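Local coordinates for protein aminotransferase, class IV (Brucella abortus, PDB 4TVI) that probably transfers the amino group of leucine, isoleucine or valine to 2-oxoglutarate, using pyridoxal 5'-phosphate as cofactor, at residues I264-F274 and F288-T299. Numbering follows the deposited sequence.
Sequences IEDFREADEIF and FDERKLDYGLVT
Ile-264 and Phe-267, on helix 264-268, meet the Phe-288 ring: CG2 of Ile-264 and the carbonyl O of Phe-267 lie at its edge, and CB of Phe-267 is 3.8 Å from CE2 of Phe-288. Arg-268 takes one face of that ring. A bend at chi2 (-70°) folds its chain back, and the guanidinium stacks on Phe-288 with the planes 14° apart and CZ of Arg-268 3.8 Å from the ring centroid, a cation-pi geometry. Its far end grips a single oxygen of Asp-289: NH1 of Arg-268 reaches OD2 at 2.8 Å through the anti lone pair, whereas NH2 meets the same oxygen from above the carboxylate plane. Water 1 links NH1 to the carbonyl of Phe-288, and Thr-163 OG1 binds OD1 of Asp-289. At Ala-270 the carbonyl faces the extended Arg-291, whose guanidinium has CD2 of Leu-293 over one face. Water 3 then bridges the carbonyls of Asp-271 and Asp-294.

The buried carboxylate of Glu-272 receives three bonds. OE1 accepts from N and OG1 of Thr-299, each 2.8 Å away, while OE2 accepts from N of Val-298 at 3.0 Å; each oxygen meets its amide N-H through a syn lone pair. The positive end of the helix dipole would probably favour the carboxylate's charge. CD1 of Ile-273 touches CD1 of Leu-293 at 3.6 Å, and CB of Phe-274 packs on CG2 of Thr-299 at 3.5 Å. A classic bulge sets Asp-271 and Glu-272 together opposite Val-223, and Glu-272, binding first-turn amides of helix 297-310 after the N-cap Gly-296, ties this C-terminal helix to the mixed sheet of the class IV aminotransferase.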
ATOM      1  N   ILE A 264      14.370  22.557   2.633  1.00 19.71           N
ATOM      2  CA  ILE A 264      15.241  22.257   1.503  1.00 20.88           C
ATOM      3  C   ILE A 264      16.444  23.190   1.522  1.00 21.66           C
ATOM      4  O   ILE A 264      17.574  22.773   1.256  1.00 19.60           O
ATOM      5  CB  ILE A 264      14.504  22.394   0.152  1.00 22.50           C
ATOM      6  CG1 ILE A 264      13.433  21.305   0.002  1.00 22.76           C
ATOM      7  CG2 ILE A 264      15.491  22.315  -1.006  1.00 19.52           C
ATOM      8  CD1 ILE A 264      13.996  19.899  -0.071  1.00 20.57           C
ATOM      9  N   GLU A 265      16.187  24.450   1.860  1.00 19.69           N
ATOM     10  CA  GLU A 265      17.231  25.460   1.968  1.00 23.32           C
ATOM     11  C   GLU A 265      18.363  25.044   2.903  1.00 19.85           C
ATOM     12  O   GLU A 265      19.525  25.306   2.616  1.00 21.11           O
ATOM     13  CB  GLU A 265      16.625  26.790   2.441  1.00 25.88           C
ATOM     14  CG  GLU A 265      15.783  27.522   1.388  1.00 32.82           C
ATOM     15  CD  GLU A 265      14.401  26.910   1.149  1.00 35.93           C
ATOM     16  OE1 GLU A 265      14.085  25.838   1.713  1.00 35.81           O
ATOM     17  OE2 GLU A 265      13.624  27.509   0.377  1.00 39.90           O
ATOM     18  N   ASP A 266      18.030  24.378   4.005  1.00 19.18           N
ATOM     19  CA  ASP A 266      19.049  23.915   4.952  1.00 20.95           C
ATOM     20  C   ASP A 266      20.016  22.936   4.300  1.00 20.98           C
ATOM     21  O   ASP A 266      21.217  22.982   4.550  1.00 21.58           O
ATOM     22  CB  ASP A 266      18.398  23.262   6.176  1.00 18.81           C
ATOM     23  CG  ASP A 266      17.684  24.268   7.055  1.00 20.64           C
ATOM     24  OD1 ASP A 266      18.374  25.144   7.618  1.00 21.68           O
ATOM     25  OD2 ASP A 266      16.439  24.203   7.158  1.00 18.81           O
ATOM     26  N   PHE A 267      19.487  22.057   3.457  1.00 22.32           N
ATOM     27  CA  PHE A 267      20.323  21.064   2.793  1.00 20.76           C
ATOM     28  C   PHE A 267      21.089  21.679   1.625  1.00 20.74           C
ATOM     29  O   PHE A 267      22.137  21.176   1.225  1.00 21.03           O
ATOM     30  CB  PHE A 267      19.471  19.875   2.349  1.00 20.54           C
ATOM     31  CG  PHE A 267      19.053  18.992   3.492  1.00 18.40           C
ATOM     32  CD1 PHE A 267      17.948  19.311   4.266  1.00 18.36           C
ATOM     33  CD2 PHE A 267      19.781  17.858   3.806  1.00 17.75           C
ATOM     34  CE1 PHE A 267      17.573  18.512   5.332  1.00 19.42           C
ATOM     35  CE2 PHE A 267      19.409  17.048   4.867  1.00 19.74           C
ATOM     36  CZ  PHE A 267      18.301  17.378   5.631  1.00 19.73           C
ATOM     37  N   ARG A 268      20.579  22.784   1.095  1.00 21.84           N
ATOM     38  CA  ARG A 268      21.307  23.530   0.078  1.00 24.57           C
ATOM     39  C   ARG A 268      22.612  24.072   0.676  1.00 20.93           C
ATOM     40  O   ARG A 268      23.606  24.230  -0.034  1.00 21.82           O
ATOM     41  CB  ARG A 268      20.457  24.674  -0.490  1.00 25.24           C
ATOM     42  CG  ARG A 268      19.172  24.233  -1.189  1.00 25.14           C
ATOM     43  CD  ARG A 268      19.440  23.510  -2.503  1.00 26.28           C
ATOM     44  NE  ARG A 268      18.200  23.247  -3.232  1.00 27.87           N
ATOM     45  CZ  ARG A 268      18.065  22.326  -4.185  1.00 26.65           C
ATOM     46  NH1 ARG A 268      19.092  21.560  -4.530  1.00 22.74           N
ATOM     47  NH2 ARG A 268      16.894  22.166  -4.788  1.00 28.96           N
ATOM     48  N   GLU A 269      22.607  24.348   1.979  1.00 22.39           N
ATOM     49  CA  GLU A 269      23.770  24.948   2.638  1.00 23.02           C
ATOM     50  C   GLU A 269      24.661  23.933   3.328  1.00 22.62           C
ATOM     51  O   GLU A 269      25.643  24.314   3.957  1.00 21.63           O
ATOM     52  CB  GLU A 269      23.348  25.953   3.709  1.00 24.55           C
ATOM     53  CG  GLU A 269      22.122  26.763   3.417  1.00 29.77           C
ATOM     54  CD  GLU A 269      21.493  27.332   4.682  1.00 32.90           C
ATOM     55  OE1 GLU A 269      22.103  27.210   5.766  1.00 34.43           O
ATOM     56  OE2 GLU A 269      20.389  27.906   4.589  1.00 35.77           O
ATOM     57  N   ALA A 270      24.320  22.652   3.236  1.00 22.79           N
ATOM     58  CA  ALA A 270      25.057  21.637   3.984  1.00 22.51           C
ATOM     59  C   ALA A 270      26.506  21.495   3.524  1.00 21.73           C
ATOM     60  O   ALA A 270      26.802  21.563   2.327  1.00 20.25           O
ATOM     61  CB  ALA A 270      24.349  20.303   3.885  1.00 20.42           C
ATOM     62  N   ASP A 271      27.405  21.306   4.488  1.00 21.88           N
ATOM     63  CA  ASP A 271      28.789  20.958   4.192  1.00 25.46           C
ATOM     64  C   ASP A 271      28.833  19.494   3.776  1.00 25.14           C
ATOM     65  O   ASP A 271      29.552  19.112   2.851  1.00 27.79           O
ATOM     66  CB  ASP A 271      29.702  21.201   5.398  1.00 25.94           C
ATOM     67  CG  ASP A 271      29.727  22.654   5.829  1.00 28.21           C
ATOM     68  OD1 ASP A 271      29.575  23.530   4.956  1.00 31.55           O
ATOM     69  OD2 ASP A 271      29.908  22.918   7.038  1.00 27.22           O
ATOM     70  N   GLU A 272      28.061  18.678   4.489  1.00 22.90           N
ATOM     71  CA  GLU A 272      27.927  17.259   4.175  1.00 21.15           C
ATOM     72  C   GLU A 272      26.476  16.829   4.278  1.00 20.06           C
ATOM     73  O   GLU A 272      25.706  17.382   5.061  1.00 19.19           O
ATOM     74  CB  GLU A 272      28.763  16.387   5.125  1.00 19.49           C
ATOM     75  CG  GLU A 272      30.159  16.884   5.449  1.00 17.54           C
ATOM     76  CD  GLU A 272      30.866  15.970   6.436  1.00 18.14           C
ATOM     77  OE1 GLU A 272      30.496  14.775   6.502  1.00 19.97           O
ATOM     78  OE2 GLU A 272      31.786  16.437   7.142  1.00 18.53           O
ATOM     79  N   ILE A 273      26.118  15.816   3.498  1.00 19.51           N
ATOM     80  CA  ILE A 273      24.822  15.171   3.614  1.00 18.12           C
ATOM     81  C   ILE A 273      25.040  13.660   3.624  1.00 18.75           C
ATOM     82  O   ILE A 273      25.853  13.139   2.854  1.00 18.35           O
ATOM     83  CB  ILE A 273      23.862  15.550   2.452  1.00 18.48           C
ATOM     84  CG1 ILE A 273      23.746  17.069   2.307  1.00 20.00           C
ATOM     85  CG2 ILE A 273      22.480  14.939   2.670  1.00 14.05           C
ATOM     86  CD1 ILE A 273      22.838  17.511   1.159  1.00 20.52           C
ATOM     87  N   PHE A 274      24.342  12.959   4.510  1.00 15.35           N
ATOM     88  CA  PHE A 274      24.388  11.501   4.486  1.00 18.07           C
ATOM     89  C   PHE A 274      23.062  10.880   4.911  1.00 18.48           C
ATOM     90  O   PHE A 274      22.155  11.572   5.376  1.00 19.47           O
ATOM     91  CB  PHE A 274      25.541  10.980   5.357  1.00 16.52           C
ATOM     92  CG  PHE A 274      25.376  11.217   6.841  1.00 16.65           C
ATOM     93  CD1 PHE A 274      25.863  12.377   7.434  1.00 14.70           C
ATOM     94  CD2 PHE A 274      24.802  10.249   7.654  1.00 17.07           C
ATOM     95  CE1 PHE A 274      25.741  12.582   8.799  1.00 12.87           C
ATOM     96  CE2 PHE A 274      24.676  10.446   9.023  1.00 14.73           C
ATOM     97  CZ  PHE A 274      25.153  11.616   9.595  1.00 17.60           C
ATOM     98  N   PHE A 288      23.656  17.133  -4.571  1.00 26.52           N
ATOM     99  CA  PHE A 288      22.300  17.650  -4.453  1.00 24.51           C
ATOM    100  C   PHE A 288      22.058  18.602  -5.615  1.00 26.99           C
ATOM    101  O   PHE A 288      22.514  19.744  -5.593  1.00 27.50           O
ATOM    102  CB  PHE A 288      22.092  18.347  -3.103  1.00 21.13           C
ATOM    103  CG  PHE A 288      20.663  18.728  -2.822  1.00 21.48           C
ATOM    104  CD1 PHE A 288      19.627  18.285  -3.636  1.00 23.64           C
ATOM    105  CD2 PHE A 288      20.354  19.532  -1.735  1.00 21.21           C
ATOM    106  CE1 PHE A 288      18.315  18.637  -3.374  1.00 24.06           C
ATOM    107  CE2 PHE A 288      19.045  19.890  -1.469  1.00 25.61           C
ATOM    108  CZ  PHE A 288      18.023  19.442  -2.289  1.00 24.73           C
ATOM    109  N   ASP A 289      21.363  18.102  -6.634  1.00 27.53           N
ATOM    110  CA  ASP A 289      21.166  18.820  -7.885  1.00 27.74           C
ATOM    111  C   ASP A 289      22.502  19.328  -8.443  1.00 31.33           C
ATOM    112  O   ASP A 289      23.388  18.531  -8.749  1.00 34.26           O
ATOM    113  CB  ASP A 289      20.164  19.964  -7.694  1.00 26.54           C
ATOM    114  CG  ASP A 289      18.734  19.461  -7.520  1.00 24.91           C
ATOM    115  OD1 ASP A 289      18.194  18.845  -8.467  1.00 24.26           O
ATOM    116  OD2 ASP A 289      18.148  19.673  -6.437  1.00 23.07           O
ATOM    117  N   GLU A 290      22.652  20.642  -8.568  1.00 30.68           N
ATOM    118  CA  GLU A 290      23.835  21.207  -9.212  1.00 33.69           C
ATOM    119  C   GLU A 290      25.062  21.289  -8.300  1.00 35.56           C
ATOM    120  O   GLU A 290      26.161  21.617  -8.760  1.00 37.54           O
ATOM    121  CB  GLU A 290      23.516  22.596  -9.764  1.00 34.78           C
ATOM    122  CG  GLU A 290      22.817  22.565 -11.112  1.00 35.82           C
ATOM    123  CD  GLU A 290      22.447  23.951 -11.614  1.00 38.68           C
ATOM    124  OE1 GLU A 290      23.074  24.933 -11.164  1.00 36.02           O
ATOM    125  OE2 GLU A 290      21.531  24.052 -12.461  1.00 40.94           O
ATOM    126  N   ARG A 291      24.879  21.016  -7.011  1.00 32.13           N
ATOM    127  CA  ARG A 291      25.989  21.111  -6.075  1.00 30.63           C
ATOM    128  C   ARG A 291      26.537  19.727  -5.738  1.00 29.35           C
ATOM    129  O   ARG A 291      25.867  18.921  -5.092  1.00 25.83           O
ATOM    130  CB  ARG A 291      25.565  21.849  -4.803  1.00 31.07           C
ATOM    131  CG  ARG A 291      26.699  22.030  -3.805  1.00 34.95           C
ATOM    132  CD  ARG A 291      26.256  22.759  -2.546  1.00 37.28           C
ATOM    133  NE  ARG A 291      27.395  23.011  -1.669  1.00 41.52           N
ATOM    134  CZ  ARG A 291      27.334  23.038  -0.343  1.00 42.10           C
ATOM    135  NH1 ARG A 291      26.180  22.830   0.275  1.00 42.12           N
ATOM    136  NH2 ARG A 291      28.428  23.267   0.367  1.00 42.84           N
ATOM    137  N   LYS A 292      27.760  19.459  -6.184  1.00 30.88           N
ATOM    138  CA  LYS A 292      28.437  18.218  -5.842  1.00 30.53           C
ATOM    139  C   LYS A 292      28.942  18.322  -4.408  1.00 30.29           C
ATOM    140  O   LYS A 292      29.324  19.402  -3.957  1.00 29.71           O
ATOM    141  CB  LYS A 292      29.589  17.940  -6.810  1.00 32.02           C
ATOM    142  N   LEU A 293      28.940  17.206  -3.690  1.00 30.05           N
ATOM    143  CA  LEU A 293      29.422  17.205  -2.312  1.00 28.22           C
ATOM    144  C   LEU A 293      30.411  16.082  -2.067  1.00 27.75           C
ATOM    145  O   LEU A 293      30.210  14.954  -2.519  1.00 24.70           O
ATOM    146  CB  LEU A 293      28.255  17.075  -1.333  1.00 25.15           C
ATOM    147  CG  LEU A 293      27.219  18.196  -1.360  1.00 26.58           C
ATOM    148  CD1 LEU A 293      26.042  17.826  -0.487  1.00 26.34           C
ATOM    149  CD2 LEU A 293      27.841  19.510  -0.915  1.00 28.19           C
ATOM    150  N   ASP A 294      31.468  16.392  -1.326  1.00 29.87           N
ATOM    151  CA  ASP A 294      32.456  15.392  -0.972  1.00 30.34           C
ATOM    152  C   ASP A 294      31.899  14.414   0.037  1.00 28.22           C
ATOM    153  O   ASP A 294      30.995  14.744   0.806  1.00 27.63           O
ATOM    154  CB  ASP A 294      33.714  16.043  -0.393  1.00 33.37           C
ATOM    155  CG  ASP A 294      34.479  16.849  -1.417  1.00 39.47           C
ATOM    156  OD1 ASP A 294      34.241  16.652  -2.627  1.00 43.14           O
ATOM    157  OD2 ASP A 294      35.324  17.674  -1.009  1.00 41.40           O
ATOM    158  N   TYR A 295      32.456  13.210   0.023  1.00 26.18           N
ATOM    159  CA  TYR A 295      32.303  12.267   1.118  1.00 25.01           C
ATOM    160  C   TYR A 295      33.027  12.865   2.321  1.00 24.35           C
ATOM    161  O   TYR A 295      34.253  12.806   2.424  1.00 24.16           O
ATOM    162  CB  TYR A 295      32.849  10.900   0.691  1.00 24.19           C
ATOM    163  CG  TYR A 295      32.603   9.746   1.632  1.00 25.68           C
ATOM    164  CD1 TYR A 295      31.827   9.895   2.772  1.00 24.35           C
ATOM    165  CD2 TYR A 295      33.081   8.472   1.324  1.00 28.42           C
ATOM    166  CE1 TYR A 295      31.599   8.822   3.625  1.00 24.51           C
ATOM    167  CE2 TYR A 295      32.840   7.394   2.157  1.00 27.76           C
ATOM    168  CZ  TYR A 295      32.101   7.572   3.303  1.00 26.59           C
ATOM    169  OH  TYR A 295      31.864   6.491   4.130  1.00 27.59           O
ATOM    170  N   GLY A 296      32.251  13.463   3.222  1.00 22.20           N
ATOM    171  CA  GLY A 296      32.816  14.278   4.283  1.00 22.18           C
ATOM    172  C   GLY A 296      33.374  13.554   5.495  1.00 22.33           C
ATOM    173  O   GLY A 296      33.077  12.382   5.729  1.00 20.25           O
ATOM    174  N   LEU A 297      34.172  14.285   6.275  1.00 21.16           N
ATOM    175  CA  LEU A 297      34.840  13.759   7.463  1.00 21.99           C
ATOM    176  C   LEU A 297      33.865  13.376   8.573  1.00 22.53           C
ATOM    177  O   LEU A 297      34.029  12.345   9.223  1.00 21.70           O
ATOM    178  CB  LEU A 297      35.843  14.784   8.002  1.00 20.48           C
ATOM    179  CG  LEU A 297      37.132  15.035   7.216  1.00 24.21           C
ATOM    180  CD1 LEU A 297      38.085  15.914   8.009  1.00 23.80           C
ATOM    181  CD2 LEU A 297      37.811  13.724   6.876  1.00 24.58           C
ATOM    182  N   VAL A 298      32.855  14.210   8.795  1.00 22.83           N
ATOM    183  CA  VAL A 298      31.892  13.947   9.859  1.00 22.09           C
ATOM    184  C   VAL A 298      31.054  12.711   9.527  1.00 22.68           C
ATOM    185  O   VAL A 298      30.745  11.905  10.409  1.00 23.62           O
ATOM    186  CB  VAL A 298      30.975  15.163  10.111  1.00 19.80           C
ATOM    187  CG1 VAL A 298      29.945  14.845  11.185  1.00 15.80           C
ATOM    188  CG2 VAL A 298      31.811  16.365  10.525  1.00 20.99           C
ATOM    189  N   THR A 299      30.703  12.560   8.252  1.00 21.15           N
ATOM    190  CA  THR A 299      30.001  11.369   7.787  1.00 18.00           C
ATOM    191  C   THR A 299      30.844  10.124   8.033  1.00 18.78           C
ATOM    192  O   THR A 299      30.356   9.117   8.549  1.00 17.55           O
ATOM    193  CB  THR A 299      29.673  11.450   6.283  1.00 17.34           C
ATOM    194  OG1 THR A 299      28.846  12.594   6.028  1.00 17.29           O
ATOM    195  CG2 THR A 299      28.947  10.189   5.833  1.00 14.51           C
TER
HETATM  196  O   HOH W   1      21.902  22.011  -4.193  1.00 28.62           O
HETATM  197  O   HOH W   2      15.691  20.460  -7.089  1.00 29.39           O
HETATM  198  O   HOH W   3      31.226  17.174   2.347  1.00 24.61           O
HETATM  199  O   HOH W   4      28.256  14.825   1.681  1.00 21.28           O